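Local atomic coordinates of exported protein (Bacteroides fragilis, PDB entry 3MSW), a protein that is of unknown function but is probably exported and folds into a single-layer antiparallel beta-sheet thought to have evolved from beta-hairpin repeats. Residues Lys18-Ile24 and Lys39-Tyr45; Gln50-Thr56 and Ser70-Arg76; Thr79-Tyr85 and Lys99-Thr105. All coordinates share one frame. Residue numbers count along the deposited sequence, not the author numbering.

Interaction 1: Lys18-Ile24 and Lys39-Tyr45; sequences KLVCREI and KMYKYSY
Most apolar contact lies on the face of R22, I24, Y41 and Y43: L19 CD2 meets Y43 CE1 at 3.6 Å and I24 CD1 meets Y41 CE2 at 4.0 Å (L19 chi1 t, both tyrosines m). On the other face C21 SG touches CG of selenomethionine M40 at 3.6 Å. K18-I24 and K39-Y45 run antiparallel at 162°, axes 4.6 Å apart. R22 and Y41 form a hydrogen-bonded pair (R22 N to Y41 O 2.8 Å, Y41 N to R22 O 2.7 Å), I24 and K39 another (I24 N to K39 O 2.7 Å, K39 N to I24 O a weak 3.3 Å). Y43 N reaches V20 O at 2.9 Å. Beyond, the strands splay; Y45 OH donates a hydrogen bond to L19 O at 2.7 Å, and K18 CD lies 3.8 Å above the Y45 ring centroid, a CH-pi contact. A classic beta bulge sets V20 and C21 opposite T13 of strand 9-15, whose D12 salt-bridges R22; strand 51-60 lies on the other side of hairpin 18-27/35-46.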
loop_
_atom_site.group_PDB
_atom_site.type_symbol
_atom_site.label_atom_id
_atom_site.label_comp_id
_atom_site.label_asym_id
_atom_site.label_seq_id
_atom_site.Cartn_x
_atom_site.Cartn_y
_atom_site.Cartn_z
ATOM N N LYS A 18 -16.439 -3.700 -5.427
ATOM C CA LYS A 18 -15.154 -3.295 -4.852
ATOM C C LYS A 18 -13.991 -3.975 -5.546
ATOM O O LYS A 18 -14.134 -5.098 -6.038
ATOM C CB LYS A 18 -15.115 -3.595 -3.351
ATOM C CG LYS A 18 -16.029 -2.683 -2.526
ATOM C CD LYS A 18 -15.830 -2.921 -1.031
ATOM C CE LYS A 18 -16.554 -1.937 -0.138
ATOM N NZ LYS A 18 -18.009 -1.973 -0.386
ATOM N N LEU A 19 -12.838 -3.306 -5.567
ATOM C CA LEU A 19 -11.628 -3.856 -6.156
ATOM C C LEU A 19 -11.048 -4.910 -5.215
ATOM O O LEU A 19 -10.677 -4.592 -4.086
ATOM C CB LEU A 19 -10.624 -2.713 -6.386
ATOM C CG LEU A 19 -9.242 -3.124 -6.868
ATOM C CD1 LEU A 19 -9.304 -3.703 -8.254
ATOM C CD2 LEU A 19 -8.263 -1.930 -6.828
ATOM N N VAL A 20 -10.983 -6.168 -5.664
ATOM C CA VAL A 20 -10.440 -7.246 -4.821
ATOM C C VAL A 20 -9.036 -7.692 -5.269
ATOM O O VAL A 20 -8.286 -8.272 -4.490
ATOM C CB VAL A 20 -11.418 -8.439 -4.616
ATOM C CG1 VAL A 20 -12.674 -7.993 -3.861
ATOM C CG2 VAL A 20 -11.773 -9.126 -5.944
ATOM N N CYS A 21 -8.689 -7.429 -6.511
ATOM C CA CYS A 21 -7.355 -7.796 -6.995
ATOM C C CYS A 21 -6.917 -6.863 -8.071
ATOM O O CYS A 21 -7.711 -6.501 -8.935
ATOM C CB CYS A 21 -7.332 -9.250 -7.484
ATOM S SG CYS A 21 -5.710 -9.792 -8.076
ATOM N N ARG A 22 -5.650 -6.465 -8.040
ATOM C CA ARG A 22 -5.092 -5.663 -9.116
ATOM C C ARG A 22 -3.782 -6.329 -9.502
ATOM O O ARG A 22 -2.899 -6.486 -8.647
ATOM C CB ARG A 22 -4.847 -4.185 -8.719
ATOM C CG ARG A 22 -3.975 -3.465 -9.802
ATOM C CD ARG A 22 -3.986 -1.962 -9.593
ATOM N NE ARG A 22 -5.351 -1.468 -9.742
ATOM C CZ ARG A 22 -5.734 -0.225 -9.492
ATOM N NH1 ARG A 22 -4.853 0.676 -9.087
ATOM N NH2 ARG A 22 -7.005 0.124 -9.633
ATOM N N GLU A 23 -3.655 -6.716 -10.779
ATOM C CA GLU A 23 -2.419 -7.342 -11.260
ATOM C C GLU A 23 -1.675 -6.388 -12.182
ATOM O O GLU A 23 -2.280 -5.814 -13.076
ATOM C CB GLU A 23 -2.705 -8.689 -11.933
ATOM C CG GLU A 23 -1.411 -9.466 -12.156
ATOM C CD GLU A 23 -1.582 -10.891 -12.653
ATOM O OE1 GLU A 23 -2.677 -11.461 -12.453
ATOM O OE2 GLU A 23 -0.627 -11.433 -13.255
ATOM N N ILE A 24 -0.366 -6.221 -11.956
ATOM C CA ILE A 24 0.491 -5.313 -12.721
ATOM C C ILE A 24 1.337 -6.097 -13.673
ATOM O O ILE A 24 1.995 -7.047 -13.256
ATOM C CB ILE A 24 1.377 -4.428 -11.789
ATOM C CG1 ILE A 24 0.591 -3.788 -10.591
ATOM C CG2 ILE A 24 2.253 -3.417 -12.583
ATOM C CD1 ILE A 24 -0.435 -2.819 -10.910
ATOM N N LYS A 39 3.570 -7.571 -10.386
ATOM C CA LYS A 39 3.072 -7.326 -9.050
ATOM C C LYS A 39 1.610 -7.676 -8.985
ATOM O O LYS A 39 0.913 -7.648 -10.006
ATOM C CB LYS A 39 3.262 -5.809 -8.725
ATOM C CG LYS A 39 3.792 -5.488 -7.323
ATOM C CD LYS A 39 5.269 -5.881 -7.170
ATOM C CE LYS A 39 6.199 -4.713 -6.964
ATOM N NZ LYS A 39 7.570 -5.208 -6.757
HETATM N N MSE A 40 1.151 -8.051 -7.795
HETATM C CA MSE A 40 -0.268 -8.307 -7.556
HETATM C C MSE A 40 -0.711 -7.794 -6.195
HETATM O O MSE A 40 -0.063 -8.064 -5.179
HETATM C CB MSE A 40 -0.631 -9.765 -7.734
HETATM C CG MSE A 40 -2.156 -9.999 -7.583
HETATM SE SE MSE A 40 -2.467 -11.742 -8.060
HETATM C CE MSE A 40 -1.583 -12.649 -6.537
ATOM N N TYR A 41 -1.836 -7.066 -6.182
ATOM C CA TYR A 41 -2.418 -6.554 -4.946
ATOM C C TYR A 41 -3.724 -7.257 -4.712
ATOM O O TYR A 41 -4.552 -7.342 -5.627
ATOM C CB TYR A 41 -2.675 -5.045 -5.022
ATOM C CG TYR A 41 -1.508 -4.215 -5.511
ATOM C CD1 TYR A 41 -0.247 -4.342 -4.937
ATOM C CD2 TYR A 41 -1.687 -3.229 -6.475
ATOM C CE1 TYR A 41 0.823 -3.545 -5.349
ATOM C CE2 TYR A 41 -0.620 -2.434 -6.907
ATOM C CZ TYR A 41 0.632 -2.596 -6.339
ATOM O OH TYR A 41 1.687 -1.823 -6.755
ATOM N N LYS A 42 -3.906 -7.747 -3.490
ATOM C CA LYS A 42 -5.138 -8.401 -3.044
ATOM C C LYS A 42 -5.755 -7.534 -1.956
ATOM O O LYS A 42 -5.061 -7.150 -1.019
ATOM C CB LYS A 42 -4.852 -9.813 -2.503
ATOM C CG LYS A 42 -4.303 -10.789 -3.553
ATOM C CD LYS A 42 -5.417 -11.317 -4.462
ATOM C CE LYS A 42 -4.914 -12.365 -5.413
ATOM N NZ LYS A 42 -5.789 -12.504 -6.602
ATOM N N TYR A 43 -7.046 -7.204 -2.078
ATOM C CA TYR A 43 -7.717 -6.349 -1.095
ATOM C C TYR A 43 -8.748 -7.094 -0.272
ATOM O O TYR A 43 -9.576 -7.813 -0.816
ATOM C CB TYR A 43 -8.368 -5.147 -1.792
ATOM C CG TYR A 43 -7.398 -4.374 -2.661
ATOM C CD1 TYR A 43 -7.118 -4.786 -3.961
ATOM C CD2 TYR A 43 -6.836 -3.176 -2.221
ATOM C CE1 TYR A 43 -6.242 -4.078 -4.770
ATOM C CE2 TYR A 43 -5.981 -2.439 -3.037
ATOM C CZ TYR A 43 -5.696 -2.887 -4.315
ATOM O OH TYR A 43 -4.839 -2.180 -5.125
ATOM N N SER A 44 -8.649 -6.961 1.053
ATOM C CA SER A 44 -9.553 -7.593 2.001
ATOM C C SER A 44 -10.253 -6.470 2.802
ATOM O O SER A 44 -9.604 -5.690 3.511
ATOM C CB SER A 44 -8.766 -8.551 2.890
ATOM O OG SER A 44 -9.515 -8.884 4.046
ATOM N N TYR A 45 -11.567 -6.348 2.614
ATOM C CA TYR A 45 -12.392 -5.309 3.230
ATOM C C TYR A 45 -13.104 -5.856 4.433
ATOM O O TYR A 45 -13.452 -7.040 4.471
ATOM C CB TYR A 45 -13.463 -4.822 2.221
ATOM C CG TYR A 45 -12.858 -4.212 0.983
ATOM C CD1 TYR A 45 -12.450 -2.879 0.967
ATOM C CD2 TYR A 45 -12.682 -4.965 -0.173
ATOM C CE1 TYR A 45 -11.839 -2.324 -0.155
ATOM C CE2 TYR A 45 -12.073 -4.422 -1.302
ATOM C CZ TYR A 45 -11.617 -3.112 -1.274
ATOM O OH TYR A 45 -11.020 -2.567 -2.382
#

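Interaction 2: Gln50-Thr56 and Ser70-Arg76; sequences QKTVKST and SRTVISR
Q50-T56 and S70-R76 illustrate how regular a beta hairpin can be, this one central in a single-layer sheet, between strands 35-46 and 80-89. After Q50 in a turn conformation (phi 53°, psi 46°), extended strand 51-56 runs antiparallel to strand 70-76 at 168°, axes 4.7 Å apart. Hydrogen-bonded pairs T52-I74, K54-T72 and T56-S70 alternate with non-hydrogen-bonded pairs K51-S75, V53-V73 and S55-R71. T52 and I74 exchange two bonds of 2.8 Å (T52 N to I74 O, I74 N to T52 O), and K54 and T72 do likewise (K54 N to T72 O, T72 N to K54 O). T56 N to S70 O is 2.9 Å and S70 N to T56 O 3.3 Å; Q50 O accepts R76 N at 2.9 Å.

V53 and V73, both t, meet at CG2-CG2 4.3 Å, and K51 CE packs on V73 CG1 at 3.7 Å. On the opposite face, that of T52, K54 and T72, a water links T52 OG1 (2.8 Å) to I74 O (3.1 Å), and another joins T56 OG1, S70 OG (both 2.8 Å) and T72 OG1 (2.9 Å). Beside V53, R71 forks onto one acceptor, NE and NH2 each 3.1 Å from S55 OG.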
loop_
_atom_site.group_PDB
_atom_site.type_symbol
_atom_site.label_atom_id
_atom_site.label_comp_id
_atom_site.label_asym_id
_atom_site.label_seq_id
_atom_site.Cartn_x
_atom_site.Cartn_y
_atom_site.Cartn_z
ATOM N N GLN A 50 -14.240 -1.323 9.872
ATOM C CA GLN A 50 -13.708 -0.146 9.161
ATOM C C GLN A 50 -12.215 -0.299 8.851
ATOM O O GLN A 50 -11.395 0.612 9.051
ATOM C CB GLN A 50 -14.022 1.167 9.902
ATOM C CG GLN A 50 -15.487 1.613 9.729
ATOM C CD GLN A 50 -15.790 1.988 8.293
ATOM O OE1 GLN A 50 -16.369 1.203 7.529
ATOM N NE2 GLN A 50 -15.371 3.177 7.876
ATOM N N LYS A 51 -11.871 -1.470 8.357
ATOM C CA LYS A 51 -10.478 -1.802 8.102
ATOM C C LYS A 51 -10.310 -2.478 6.747
ATOM O O LYS A 51 -11.058 -3.419 6.432
ATOM C CB LYS A 51 -9.979 -2.687 9.276
ATOM C CG LYS A 51 -8.680 -3.456 9.064
ATOM C CD LYS A 51 -8.261 -4.146 10.357
ATOM C CE LYS A 51 -7.196 -5.197 10.128
ATOM N NZ LYS A 51 -7.685 -6.569 10.427
ATOM N N THR A 52 -9.330 -1.994 5.946
ATOM C CA THR A 52 -8.995 -2.544 4.630
ATOM C C THR A 52 -7.556 -3.061 4.700
ATOM O O THR A 52 -6.672 -2.352 5.206
ATOM C CB THR A 52 -9.198 -1.489 3.515
ATOM O OG1 THR A 52 -10.556 -1.049 3.538
ATOM C CG2 THR A 52 -8.853 -2.006 2.123
ATOM N N VAL A 53 -7.335 -4.303 4.229
ATOM C CA VAL A 53 -6.011 -4.900 4.174
ATOM C C VAL A 53 -5.618 -5.097 2.708
ATOM O O VAL A 53 -6.306 -5.802 1.971
ATOM C CB VAL A 53 -5.871 -6.219 4.987
ATOM C CG1 VAL A 53 -4.416 -6.741 4.945
ATOM C CG2 VAL A 53 -6.323 -6.032 6.425
ATOM N N LYS A 54 -4.513 -4.465 2.296
ATOM C CA LYS A 54 -3.962 -4.632 0.972
ATOM C C LYS A 54 -2.696 -5.449 1.110
ATOM O O LYS A 54 -1.788 -5.040 1.822
ATOM C CB LYS A 54 -3.642 -3.282 0.344
ATOM C CG LYS A 54 -2.965 -3.426 -1.026
ATOM C CD LYS A 54 -2.679 -2.038 -1.582
ATOM C CE LYS A 54 -1.395 -1.957 -2.329
ATOM N NZ LYS A 54 -1.181 -0.585 -2.857
ATOM N N SER A 55 -2.654 -6.628 0.477
ATOM C CA SER A 55 -1.467 -7.470 0.490
ATOM C C SER A 55 -0.826 -7.368 -0.883
ATOM O O SER A 55 -1.510 -7.517 -1.895
ATOM C CB SER A 55 -1.850 -8.913 0.813
ATOM O OG SER A 55 -2.392 -8.962 2.123
ATOM N N THR A 56 0.499 -7.150 -0.925
ATOM C CA THR A 56 1.258 -7.003 -2.164
ATOM C C THR A 56 2.178 -8.210 -2.391
ATOM O O THR A 56 2.879 -8.653 -1.473
ATOM C CB THR A 56 2.067 -5.682 -2.068
ATOM O OG1 THR A 56 1.167 -4.590 -1.882
ATOM C CG2 THR A 56 2.921 -5.430 -3.256
ATOM N N SER A 70 4.655 -7.190 0.877
ATOM C CA SER A 70 4.265 -6.249 1.902
ATOM C C SER A 70 2.781 -6.313 2.229
ATOM O O SER A 70 2.022 -6.987 1.540
ATOM C CB SER A 70 4.624 -4.826 1.473
ATOM O OG SER A 70 3.828 -4.384 0.391
ATOM N N ARG A 71 2.381 -5.576 3.283
ATOM C CA ARG A 71 0.990 -5.494 3.710
ATOM C C ARG A 71 0.692 -4.060 4.170
ATOM O O ARG A 71 1.534 -3.464 4.843
ATOM C CB ARG A 71 0.761 -6.500 4.838
ATOM C CG ARG A 71 -0.669 -6.516 5.362
ATOM C CD ARG A 71 -0.977 -7.820 6.039
ATOM N NE ARG A 71 -1.293 -8.840 5.052
ATOM C CZ ARG A 71 -1.577 -10.099 5.351
ATOM N NH1 ARG A 71 -1.603 -10.497 6.621
ATOM N NH2 ARG A 71 -1.845 -10.971 4.387
ATOM N N THR A 72 -0.477 -3.497 3.758
ATOM C CA THR A 72 -0.916 -2.156 4.147
ATOM C C THR A 72 -2.275 -2.305 4.816
ATOM O O THR A 72 -3.197 -2.884 4.231
ATOM C CB THR A 72 -0.974 -1.204 2.941
ATOM O OG1 THR A 72 0.289 -1.174 2.290
ATOM C CG2 THR A 72 -1.373 0.225 3.338
ATOM N N VAL A 73 -2.391 -1.806 6.054
ATOM C CA VAL A 73 -3.627 -1.870 6.815
ATOM C C VAL A 73 -4.153 -0.465 6.931
ATOM O O VAL A 73 -3.464 0.399 7.481
ATOM C CB VAL A 73 -3.446 -2.563 8.202
ATOM C CG1 VAL A 73 -4.774 -2.606 8.962
ATOM C CG2 VAL A 73 -2.888 -3.980 8.046
ATOM N N ILE A 74 -5.367 -0.220 6.406
ATOM C CA ILE A 74 -6.009 1.097 6.460
ATOM C C ILE A 74 -7.177 0.992 7.425
ATOM O O ILE A 74 -8.104 0.208 7.194
ATOM C CB ILE A 74 -6.491 1.623 5.062
ATOM C CG1 ILE A 74 -5.372 1.707 4.021
ATOM C CG2 ILE A 74 -7.180 2.977 5.197
ATOM C CD1 ILE A 74 -5.297 0.558 3.087
ATOM N N SER A 75 -7.140 1.789 8.505
ATOM C CA SER A 75 -8.184 1.823 9.513
ATOM C C SER A 75 -8.811 3.198 9.491
ATOM O O SER A 75 -8.103 4.219 9.493
ATOM C CB SER A 75 -7.607 1.539 10.898
ATOM O OG SER A 75 -6.976 0.272 10.950
ATOM N N ARG A 76 -10.143 3.214 9.491
ATOM C CA ARG A 76 -10.952 4.414 9.450
ATOM C C ARG A 76 -11.625 4.627 10.767
ATOM O O ARG A 76 -12.188 3.695 11.358
ATOM C CB ARG A 76 -12.002 4.331 8.330
ATOM C CG ARG A 76 -11.394 4.177 6.918
ATOM C CD ARG A 76 -11.005 5.499 6.267
ATOM N NE ARG A 76 -12.182 6.336 6.042
ATOM C CZ ARG A 76 -12.497 7.395 6.779
ATOM N NH1 ARG A 76 -11.686 7.801 7.754
ATOM N NH2 ARG A 76 -13.613 8.072 6.532
HETATM O O HOH W 1 -10.529 1.035 5.464
HETATM O O HOH W 2 1.186 -3.401 0.653
#

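Interaction 3: Thr79-Tyr85 and Lys99-Thr105; sequences TETSVEY and KKYIYIT
Seven backbone hydrogen bonds hold T79-Y85 to K99-T105. V83 and Y101 exchange two (V83 N to Y101 O, Y101 N to V83 O, each 2.8 Å), as do T81 and Y103 (T81 N to Y103 O, Y103 N to T81 O, each 2.9 Å). Y85 N to K99 O is 2.8 Å and K99 N to Y85 O 3.1 Å; T105 N meets T79 O at 2.8 Å. A long salt bridge joins E84 OE2 to K100 NZ at 3.9 Å; within K99-T105, K99 NZ donates to Y101 OH at 3.0 Å. One water joins T81 OG1 (2.7 Å) to Y103 O (2.8 Å); another joins S82 OG to K100 NZ, 3.1 Å from each.

T79-Y85 and K99-T105 belong to the antiparallel beta hairpin of strands 80-89 and 94-105, probably one of the hairpin repeats behind this single-layer sheet; axes are 4.7 Å apart at 169°. E80-I104, S82-I102 and E84-K100 are the non-hydrogen-bonded pairs.

On the face shared with T81, Y85 and K99, V83 (chi1 t) packs CG1 on Y101 CD2 at 4.2 Å and CG2 at the edge of the Y103 ring, 3.9 Å from CE2. On the other face E80 OE2 lies 3.7 Å from I102 CG2.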
loop_
_atom_site.group_PDB
_atom_site.type_symbol
_atom_site.label_atom_id
_atom_site.label_comp_id
_atom_site.label_asym_id
_atom_site.label_seq_id
_atom_site.Cartn_x
_atom_site.Cartn_y
_atom_site.Cartn_z
ATOM N N THR A 79 -13.148 11.010 11.121
ATOM C CA THR A 79 -12.274 12.126 10.770
ATOM C C THR A 79 -10.797 11.654 10.723
ATOM O O THR A 79 -9.956 12.373 10.214
ATOM C CB THR A 79 -12.456 13.320 11.730
ATOM O OG1 THR A 79 -12.105 12.949 13.073
ATOM C CG2 THR A 79 -13.852 13.937 11.663
ATOM N N GLU A 80 -10.487 10.481 11.284
ATOM C CA GLU A 80 -9.110 9.986 11.307
ATOM C C GLU A 80 -8.929 8.711 10.492
ATOM O O GLU A 80 -9.745 7.794 10.590
ATOM C CB GLU A 80 -8.644 9.785 12.760
ATOM C CG GLU A 80 -7.198 9.302 12.846
ATOM C CD GLU A 80 -6.620 9.108 14.230
ATOM O OE1 GLU A 80 -7.081 9.785 15.176
ATOM O OE2 GLU A 80 -5.665 8.310 14.358
ATOM N N THR A 81 -7.857 8.656 9.694
ATOM C CA THR A 81 -7.480 7.485 8.915
ATOM C C THR A 81 -6.044 7.164 9.325
ATOM O O THR A 81 -5.160 8.032 9.273
ATOM C CB THR A 81 -7.560 7.724 7.382
ATOM O OG1 THR A 81 -8.879 8.101 7.030
ATOM C CG2 THR A 81 -7.191 6.463 6.562
ATOM N N SER A 82 -5.812 5.915 9.700
ATOM C CA SER A 82 -4.491 5.432 10.090
ATOM C C SER A 82 -4.075 4.351 9.061
ATOM O O SER A 82 -4.874 3.460 8.767
ATOM C CB SER A 82 -4.586 4.845 11.492
ATOM O OG SER A 82 -3.324 4.561 12.064
ATOM N N VAL A 83 -2.847 4.449 8.500
ATOM C CA VAL A 83 -2.293 3.540 7.468
ATOM C C VAL A 83 -0.977 2.943 7.998
ATOM O O VAL A 83 -0.056 3.693 8.324
ATOM C CB VAL A 83 -2.066 4.294 6.107
ATOM C CG1 VAL A 83 -1.527 3.368 5.030
ATOM C CG2 VAL A 83 -3.331 4.992 5.618
ATOM N N GLU A 84 -0.902 1.612 8.120
ATOM C CA GLU A 84 0.332 0.972 8.560
ATOM C C GLU A 84 0.847 0.127 7.431
ATOM O O GLU A 84 0.141 -0.776 6.949
ATOM C CB GLU A 84 0.137 0.099 9.813
ATOM C CG GLU A 84 -0.059 0.916 11.084
ATOM C CD GLU A 84 -0.257 0.118 12.357
ATOM O OE1 GLU A 84 -0.122 -1.127 12.321
ATOM O OE2 GLU A 84 -0.589 0.740 13.389
ATOM N N TYR A 85 2.110 0.376 7.064
ATOM C CA TYR A 85 2.798 -0.347 6.007
ATOM C C TYR A 85 3.839 -1.268 6.630
ATOM O O TYR A 85 4.699 -0.804 7.371
ATOM C CB TYR A 85 3.471 0.672 5.072
ATOM C CG TYR A 85 4.328 0.046 3.999
ATOM C CD1 TYR A 85 3.754 -0.620 2.918
ATOM C CD2 TYR A 85 5.714 0.158 4.038
ATOM C CE1 TYR A 85 4.538 -1.152 1.900
ATOM C CE2 TYR A 85 6.511 -0.422 3.052
ATOM C CZ TYR A 85 5.916 -1.052 1.972
ATOM O OH TYR A 85 6.693 -1.612 0.992
ATOM N N LYS A 99 6.343 1.751 7.991
ATOM C CA LYS A 99 5.864 3.137 7.893
ATOM C C LYS A 99 4.447 3.267 8.425
ATOM O O LYS A 99 3.647 2.332 8.313
ATOM C CB LYS A 99 5.913 3.658 6.430
ATOM C CG LYS A 99 7.305 3.637 5.753
ATOM C CD LYS A 99 8.289 4.743 6.269
ATOM C CE LYS A 99 7.770 6.193 6.374
ATOM N NZ LYS A 99 7.730 6.931 5.076
ATOM N N LYS A 100 4.129 4.432 8.994
ATOM C CA LYS A 100 2.772 4.703 9.473
ATOM C C LYS A 100 2.366 6.091 9.053
ATOM O O LYS A 100 3.169 7.033 9.159
ATOM C CB LYS A 100 2.655 4.511 10.987
ATOM C CG LYS A 100 1.228 4.661 11.520
ATOM C CD LYS A 100 1.179 4.561 13.028
ATOM C CE LYS A 100 -0.201 4.171 13.515
ATOM N NZ LYS A 100 -0.292 4.250 14.996
ATOM N N TYR A 101 1.130 6.228 8.549
ATOM C CA TYR A 101 0.592 7.530 8.158
ATOM C C TYR A 101 -0.720 7.780 8.823
ATOM O O TYR A 101 -1.548 6.863 8.898
ATOM C CB TYR A 101 0.420 7.670 6.630
ATOM C CG TYR A 101 1.654 7.238 5.886
ATOM C CD1 TYR A 101 2.734 8.101 5.729
ATOM C CD2 TYR A 101 1.756 5.958 5.353
ATOM C CE1 TYR A 101 3.919 7.675 5.125
ATOM C CE2 TYR A 101 2.932 5.521 4.752
ATOM C CZ TYR A 101 4.002 6.387 4.621
ATOM O OH TYR A 101 5.140 5.981 3.986
ATOM N N ILE A 102 -0.918 9.029 9.297
ATOM C CA ILE A 102 -2.180 9.442 9.917
ATOM C C ILE A 102 -2.717 10.667 9.164
ATOM O O ILE A 102 -1.982 11.643 8.968
ATOM C CB ILE A 102 -2.112 9.699 11.461
ATOM C CG1 ILE A 102 -1.652 8.447 12.246
ATOM C CG2 ILE A 102 -3.470 10.197 11.987
ATOM C CD1 ILE A 102 -1.362 8.726 13.750
ATOM N N TYR A 103 -4.006 10.611 8.756
ATOM C CA TYR A 103 -4.666 11.725 8.063
ATOM C C TYR A 103 -5.882 12.122 8.878
ATOM O O TYR A 103 -6.764 11.303 9.123
ATOM C CB TYR A 103 -5.084 11.342 6.633
ATOM C CG TYR A 103 -3.957 10.740 5.828
ATOM C CD1 TYR A 103 -3.066 11.549 5.121
ATOM C CD2 TYR A 103 -3.778 9.359 5.768
ATOM C CE1 TYR A 103 -2.010 10.992 4.390
ATOM C CE2 TYR A 103 -2.730 8.797 5.044
ATOM C CZ TYR A 103 -1.840 9.617 4.373
ATOM O OH TYR A 103 -0.837 9.040 3.641
ATOM N N ILE A 104 -5.913 13.377 9.319
ATOM C CA ILE A 104 -7.017 13.917 10.082
ATOM C C ILE A 104 -7.765 14.918 9.217
ATOM O O ILE A 104 -7.161 15.872 8.728
ATOM C CB ILE A 104 -6.529 14.527 11.440
ATOM C CG1 ILE A 104 -5.857 13.416 12.300
ATOM C CG2 ILE A 104 -7.695 15.209 12.204
ATOM C CD1 ILE A 104 -5.017 13.923 13.423
ATOM N N THR A 105 -9.091 14.719 9.056
ATOM C CA THR A 105 -9.919 15.691 8.334
ATOM C C THR A 105 -10.902 16.342 9.302
ATOM O O THR A 105 -11.023 15.910 10.454
ATOM C CB THR A 105 -10.716 15.037 7.182
ATOM O OG1 THR A 105 -11.783 14.260 7.730
ATOM C CG2 THR A 105 -9.843 14.222 6.215
HETATM O O HOH W 3 -9.033 10.804 7.482
HETATM O O HOH W 4 -3.313 4.995 15.128
#

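Followed from the N terminus, the chain shows how a sheet can grow by repeating one local connection. Interaction 1 closes the loop of the hairpin 18-27/35-46, interaction 2 that of 51-60/65-77 and interaction 3 that of 80-89/94-105; each closes before the next opens, so none nests in or crosses another. Neighbouring hairpins join edge to edge: S44 O lies 2.8 Å from V53 N between interactions 1 and 2, and S75 N lies 2.8 Å from S82 O between interactions 2 and 3, both probable hydrogen bonds. Interactions 1 and 3, with centres about 20 Å apart, do not touch; interaction 2 bridges them. Strands 9-15 and 125-133 are the outermost strands of the sheet within the chain.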